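Local coordinates for Hut operon positive regulatory protein (Bacillus subtilis, PDB 4H4L) that binds hut operon mRNA as a histidine-activated homohexameric antiterminator, suppressing transcription termination so that the genes for histidine utilization are expressed, at residues His73-Tyr76 against His77-Glu81; Ala52-Glu55 against Thr56-Lys60. The protein carries 1 engineered substitution. All blocks are in the same frame, centred on the assembly; numbering follows the deposited sequence.

Contact 1: His73-Tyr76 against His77-Glu81; sequences HALY and HATME. With ZN (zinc ion), chain N; HIS (histidine), chain M.
His73 and His77, one helical turn apart, reach for the same zinc ion, each through NE2 at 2.2 Å. The His73 CG is anti to the backbone N (chi1 -171°), whereas His77 turns its CG beside its own N, and this brings both rings to the metal. His73 ND1 is hydrogen-bonded to His147 ND1 of a second subunit, which helps fix the ring's rotation. CD2 of His77 sits above the His73 ring near its rim, 3.1 Å from His73 CE1, with the planes at 49°. NE2 of the bound histidine is a third zinc ligand at 2.0 Å, and His138 NE2 of a neighbouring subunit completes the site. Histidines at i and i+4 share a helix face and make a classical zinc chelate; here they place helix 70-87 in an effector site between subunits.

Tyr76 is the platform for the ligand. Its CB lies 3.5 Å from the carboxylate O of the bound histidine. Beyond it, one ring face is covered by that ligand's CA, set over the ring centre, with the amino N 3.3 Å from Tyr76 CE1. Tyr76 CD2 stands above the middle of the His77 ring, a T-shaped pair with the tyrosine edge toward that face and planes at 86°. Tyr76 CE2 meets Met80 CG at 4.0 Å, and the Met80 sulfur, on a chain bent at chi2 and chi3, completes an oblique Met-aromatic contact. At the tip, OH touches Met80 CE and is hydrogen-bonded to Leu96 O of the neighbouring subunit that supplies His138. Tyrosine suits this place, joining a flat apolar face to a polar end.

Toward helix 47-60, Thr79 folds its hydroxyl back to give OG1 to Leu75 O at 2.6 Å, beside the regular bond from Thr79 N.

Contact 2: Ala52-Glu55 against Thr56-Lys60; sequences AAIE and TASKK
Glu55 and Lys59 lie side by side on the helix surface, pointing the same way. The glutamate runs out extended, its CG anti to the backbone N (chi1 -169°), while the lysine first passes its CD 3.3 Å from Glu55 O and then bends at chi3 and chi4. Its methylenes thereby pack along Glu55 CG before NZ reaches OE2 at 3.4 Å, a weak hydrogen bond within a salt bridge. With an alanine at Lys59, the Glu55 carboxylate is likely to lose this cationic mate and the methylenes along its CG.

Thr56 and Ser58 each turn the hydroxyl back beside their own N, toward the preceding turn. Thr56 OG1 meets Ala52 O at 3.2 Å, approaching from above the carbonyl plane, and Ser58 OG gives a 2.5 Å bond to Ile54 O. Both carbonyls also take the helical N-H, so each accepts two bonds.

Ile54 and the small Ala57 rest on Phe104 of the sheet, where helix 47-60 packs close to strand 99-109. Ser58 is buried, and hydroxyl-to-backbone bonding lets a polar residue sit there without losing hydrogen bonding; the Lys59-Glu55 bond is long and weak, so it probably adds charge compensation more than rigid hold.

How the contacts relate
The two contacts lie on successive helices, 47-60 and 70-87, with centres about 12 Å apart. Leu75 of contact 1 joins them directly: its CD2 packs 3.7 Å from Ser58 OG and 4.0 Å from Glu55 CA of contact 2. Contact 1 holds the zinc and supports the bound histidine, whereas contact 2 lies beside it on the neighbouring helix; the nearest atoms of the Glu55 side chain and the bound histidine are about 6 Å apart, and that zinc is about 12 Å from the same side chain. The subunit that supplies His138 bridges both, placing Leu97 on Ala52 and Glu55 while its Leu96 and Arg98 pack around Tyr76 and Met80, so the histidine pocket is built where subunits meet.

Contact 1: His73-Tyr76 against His77-Glu81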
ATOM      1  N   HIS A  73      -4.605 -22.199  -1.065  1.00 49.88           N
ATOM      2  CA  HIS A  73      -4.999 -20.832  -1.394  1.00 52.82           C
ATOM      3  C   HIS A  73      -5.624 -20.090  -0.225  1.00 50.88           C
ATOM      4  O   HIS A  73      -5.399 -18.895  -0.061  1.00 50.07           O
ATOM      5  CB  HIS A  73      -5.929 -20.828  -2.577  1.00 48.06           C
ATOM      6  CG  HIS A  73      -6.215 -19.459  -3.105  1.00 48.53           C
ATOM      7  ND1 HIS A  73      -7.200 -18.697  -2.620  1.00 47.09           N
ATOM      8  CD2 HIS A  73      -5.623 -18.734  -4.128  1.00 50.22           C
ATOM      9  CE1 HIS A  73      -7.236 -17.534  -3.287  1.00 45.64           C
ATOM     10  NE2 HIS A  73      -6.268 -17.558  -4.210  1.00 50.48           N
ATOM     11  N   ALA A  74      -6.392 -20.789   0.603  1.00 44.53           N
ATOM     12  CA  ALA A  74      -6.976 -20.178   1.774  1.00 43.59           C
ATOM     13  C   ALA A  74      -5.876 -19.902   2.773  1.00 42.30           C
ATOM     14  O   ALA A  74      -5.797 -18.837   3.373  1.00 48.38           O
ATOM     15  CB  ALA A  74      -8.019 -21.110   2.385  1.00 46.26           C
ATOM     16  N   LEU A  75      -4.995 -20.871   2.948  1.00 43.65           N
ATOM     17  CA  LEU A  75      -3.934 -20.725   3.919  1.00 39.33           C
ATOM     18  C   LEU A  75      -2.896 -19.691   3.456  1.00 38.81           C
ATOM     19  O   LEU A  75      -2.311 -18.958   4.290  1.00 36.51           O
ATOM     20  CB  LEU A  75      -3.312 -22.073   4.235  1.00 37.98           C
ATOM     21  CG  LEU A  75      -2.081 -22.103   5.128  1.00 35.40           C
ATOM     22  CD1 LEU A  75      -2.407 -21.560   6.497  1.00 37.25           C
ATOM     23  CD2 LEU A  75      -1.578 -23.533   5.178  1.00 36.28           C
ATOM     24  N   TYR A  76      -2.714 -19.587   2.141  1.00 35.58           N
ATOM     25  CA  TYR A  76      -1.789 -18.615   1.636  1.00 37.28           C
ATOM     26  C   TYR A  76      -2.342 -17.257   2.012  1.00 43.75           C
ATOM     27  O   TYR A  76      -1.682 -16.462   2.709  1.00 47.48           O
ATOM     28  CB  TYR A  76      -1.581 -18.720   0.148  1.00 37.15           C
ATOM     29  CG  TYR A  76      -0.605 -17.684  -0.336  1.00 40.84           C
ATOM     30  CD1 TYR A  76       0.783 -17.797  -0.064  1.00 41.02           C
ATOM     31  CD2 TYR A  76      -1.058 -16.560  -1.051  1.00 38.56           C
ATOM     32  CE1 TYR A  76       1.670 -16.806  -0.499  1.00 41.32           C
ATOM     33  CE2 TYR A  76      -0.184 -15.591  -1.493  1.00 34.91           C
ATOM     34  CZ  TYR A  76       1.157 -15.709  -1.214  1.00 38.72           C
ATOM     35  OH  TYR A  76       1.980 -14.719  -1.661  1.00 46.96           O
ATOM     36  N   HIS A  77      -3.597 -17.038   1.649  1.00 41.02           N
ATOM     37  CA  HIS A  77      -4.200 -15.755   1.850  1.00 40.63           C
ATOM     38  C   HIS A  77      -4.436 -15.378   3.268  1.00 42.87           C
ATOM     39  O   HIS A  77      -4.321 -14.192   3.599  1.00 42.07           O
ATOM     40  CB  HIS A  77      -5.450 -15.624   1.017  1.00 40.84           C
ATOM     41  CG  HIS A  77      -5.151 -15.372  -0.430  1.00 39.45           C
ATOM     42  ND1 HIS A  77      -4.811 -14.168  -0.891  1.00 36.62           N
ATOM     43  CD2 HIS A  77      -5.118 -16.227  -1.515  1.00 41.97           C
ATOM     44  CE1 HIS A  77      -4.573 -14.238  -2.203  1.00 38.46           C
ATOM     45  NE2 HIS A  77      -4.776 -15.498  -2.593  1.00 43.02           N
ATOM     46  N   ALA A  78      -4.735 -16.351   4.127  1.00 40.69           N
ATOM     47  CA  ALA A  78      -5.016 -16.023   5.532  1.00 40.38           C
ATOM     48  C   ALA A  78      -3.737 -15.542   6.181  1.00 40.54           C
ATOM     49  O   ALA A  78      -3.739 -14.667   7.050  1.00 40.56           O
ATOM     50  CB  ALA A  78      -5.570 -17.218   6.262  1.00 42.45           C
ATOM     51  N   THR A  79      -2.634 -16.096   5.696  1.00 42.25           N
ATOM     52  CA  THR A  79      -1.321 -15.706   6.130  1.00 39.01           C
ATOM     53  C   THR A  79      -0.990 -14.296   5.702  1.00 40.64           C
ATOM     54  O   THR A  79      -0.521 -13.527   6.548  1.00 45.26           O
ATOM     55  CB  THR A  79      -0.263 -16.665   5.583  1.00 38.71           C
ATOM     56  OG1 THR A  79      -0.594 -17.995   5.984  1.00 34.85           O
ATOM     57  CG2 THR A  79       1.143 -16.279   6.098  1.00 34.62           C
ATOM     58  N   MET A  80      -1.201 -13.960   4.415  1.00 40.33           N
ATOM     59  CA  MET A  80      -0.945 -12.585   3.911  1.00 44.20           C
ATOM     60  C   MET A  80      -1.607 -11.641   4.860  1.00 43.06           C
ATOM     61  O   MET A  80      -0.997 -10.680   5.340  1.00 46.61           O
ATOM     62  CB  MET A  80      -1.588 -12.278   2.558  1.00 48.39           C
ATOM     63  CG  MET A  80      -0.984 -12.948   1.358  1.00 55.18           C
ATOM     64  SD  MET A  80       0.301 -11.915   0.686  1.00 66.54           S
ATOM     65  CE  MET A  80       1.676 -12.667   1.567  1.00 54.08           C
ATOM     66  N   GLU A  81      -2.869 -11.934   5.134  1.00 36.80           N
ATOM     67  CA  GLU A  81      -3.634 -11.090   5.995  1.00 41.38           C
ATOM     68  C   GLU A  81      -3.020 -10.950   7.379  1.00 42.98           C
ATOM     69  O   GLU A  81      -2.929  -9.842   7.889  1.00 54.55           O
ATOM     70  CB  GLU A  81      -5.099 -11.513   6.015  1.00 41.67           C
ATOM     71  CG  GLU A  81      -5.879 -10.679   5.039  1.00 42.75           C
ATOM     72  CD  GLU A  81      -7.258 -11.202   4.778  1.00 50.96           C
ATOM     73  OE1 GLU A  81      -7.554 -11.551   3.596  1.00 50.43           O
ATOM     74  OE2 GLU A  81      -8.044 -11.224   5.752  1.00 55.40           O
TER
HETATM   75 ZN    ZN N 202      -4.951 -15.926  -4.695  1.00 47.59          ZN
HETATM   76  N   HIS M 201       2.215 -18.511  -3.271  1.00 51.55           N
HETATM   77  CA  HIS M 201       0.799 -18.112  -3.460  1.00 48.76           C
HETATM   78  C   HIS M 201      -0.016 -19.333  -3.507  1.00 52.57           C
HETATM   79  O   HIS M 201       0.093 -20.082  -2.550  1.00 51.96           O
HETATM   80  CB  HIS M 201       0.573 -17.293  -4.730  1.00 49.46           C
HETATM   81  CG  HIS M 201      -0.792 -16.643  -4.794  1.00 42.19           C
HETATM   82  ND1 HIS M 201      -0.979 -15.332  -5.139  1.00 46.35           N
HETATM   83  CD2 HIS M 201      -2.037 -17.147  -4.490  1.00 41.57           C
HETATM   84  CE1 HIS M 201      -2.279 -15.045  -5.083  1.00 42.22           C
HETATM   85  NE2 HIS M 201      -2.915 -16.160  -4.680  1.00 44.61           N
HETATM   86  OXT HIS M 201      -0.774 -19.570  -4.457  1.00 50.67           O

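Contact 2: Ala52-Glu55 against Thr56-Lys60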
ATOM      1  N   ALA A  52       6.265 -20.232   4.427  1.00 41.06           N
ATOM      2  CA  ALA A  52       6.684 -21.608   4.109  1.00 44.43           C
ATOM      3  C   ALA A  52       6.619 -22.523   5.325  1.00 46.33           C
ATOM      4  O   ALA A  52       5.939 -23.551   5.292  1.00 46.58           O
ATOM      5  CB  ALA A  52       8.096 -21.599   3.537  1.00 45.79           C
ATOM      6  N   ALA A  53       7.318 -22.132   6.400  1.00 47.76           N
ATOM      7  CA  ALA A  53       7.191 -22.780   7.717  1.00 45.88           C
ATOM      8  C   ALA A  53       5.726 -23.076   8.059  1.00 48.52           C
ATOM      9  O   ALA A  53       5.372 -24.217   8.385  1.00 58.10           O
ATOM     10  CB  ALA A  53       7.822 -21.921   8.810  1.00 43.00           C
ATOM     11  N   ILE A  54       4.875 -22.062   7.945  1.00 44.69           N
ATOM     12  CA  ILE A  54       3.471 -22.211   8.304  1.00 41.96           C
ATOM     13  C   ILE A  54       2.728 -23.133   7.347  1.00 44.64           C
ATOM     14  O   ILE A  54       1.839 -23.832   7.783  1.00 48.02           O
ATOM     15  CB  ILE A  54       2.731 -20.867   8.394  1.00 38.14           C
ATOM     16  CG1 ILE A  54       3.266 -20.032   9.570  1.00 38.68           C
ATOM     17  CG2 ILE A  54       1.236 -21.100   8.576  1.00 35.57           C
ATOM     18  CD1 ILE A  54       2.759 -18.593   9.552  1.00 39.37           C
ATOM     19  N   GLU A  55       3.069 -23.126   6.060  1.00 45.88           N
ATOM     20  CA  GLU A  55       2.393 -24.000   5.103  1.00 47.37           C
ATOM     21  C   GLU A  55       2.755 -25.428   5.469  1.00 50.82           C
ATOM     22  O   GLU A  55       1.871 -26.296   5.624  1.00 52.01           O
ATOM     23  CB  GLU A  55       2.841 -23.695   3.684  1.00 47.77           C
ATOM     24  CG  GLU A  55       2.022 -24.362   2.583  1.00 55.41           C
ATOM     25  CD  GLU A  55       2.641 -24.203   1.191  1.00 63.94           C
ATOM     26  OE1 GLU A  55       3.704 -23.553   1.039  1.00 68.49           O
ATOM     27  OE2 GLU A  55       2.078 -24.737   0.223  1.00 64.32           O
ATOM     28  N   THR A  56       4.060 -25.653   5.643  1.00 49.66           N
ATOM     29  CA  THR A  56       4.575 -26.964   6.021  1.00 50.25           C
ATOM     30  C   THR A  56       4.001 -27.461   7.366  1.00 53.07           C
ATOM     31  O   THR A  56       3.504 -28.577   7.420  1.00 62.78           O
ATOM     32  CB  THR A  56       6.121 -27.025   5.964  1.00 50.21           C
ATOM     33  OG1 THR A  56       6.564 -26.634   4.658  1.00 44.70           O
ATOM     34  CG2 THR A  56       6.617 -28.452   6.226  1.00 46.69           C
ATOM     35  N   ALA A  57       4.021 -26.648   8.418  1.00 47.66           N
ATOM     36  CA  ALA A  57       3.476 -27.098   9.702  1.00 51.57           C
ATOM     37  C   ALA A  57       1.985 -27.437   9.657  1.00 52.10           C
ATOM     38  O   ALA A  57       1.559 -28.368  10.321  1.00 51.27           O
ATOM     39  CB  ALA A  57       3.761 -26.101  10.817  1.00 49.67           C
ATOM     40  N   SER A  58       1.204 -26.692   8.880  1.00 52.84           N
ATOM     41  CA  SER A  58      -0.229 -26.968   8.741  1.00 52.49           C
ATOM     42  C   SER A  58      -0.485 -28.208   7.877  1.00 55.47           C
ATOM     43  O   SER A  58      -1.543 -28.848   7.968  1.00 56.19           O
ATOM     44  CB  SER A  58      -0.966 -25.772   8.116  1.00 50.40           C
ATOM     45  OG  SER A  58      -0.464 -24.534   8.582  1.00 49.41           O
ATOM     46  N   LYS A  59       0.468 -28.519   7.006  1.00 57.92           N
ATOM     47  CA  LYS A  59       0.371 -29.716   6.178  1.00 62.21           C
ATOM     48  C   LYS A  59       0.848 -30.981   6.905  1.00 63.42           C
ATOM     49  O   LYS A  59       0.208 -32.026   6.807  1.00 66.14           O
ATOM     50  CB  LYS A  59       1.151 -29.535   4.880  1.00 58.47           C
ATOM     51  CG  LYS A  59       0.404 -28.828   3.762  1.00 53.94           C
ATOM     52  CD  LYS A  59       1.439 -28.134   2.881  1.00 56.57           C
ATOM     53  CE  LYS A  59       1.140 -28.271   1.394  1.00 57.15           C
ATOM     54  NZ  LYS A  59       0.049 -27.353   0.955  1.00 55.36           N
ATOM     55  N   LYS A  60       1.979 -30.892   7.610  1.00 68.58           N
ATOM     56  CA  LYS A  60       2.522 -32.032   8.381  1.00 66.70           C
ATOM     57  C   LYS A  60       1.508 -32.510   9.406  1.00 65.63           C
ATOM     58  O   LYS A  60       1.212 -33.704   9.472  1.00 66.93           O
ATOM     59  CB  LYS A  60       3.863 -31.704   9.046  1.00 59.65           C
TER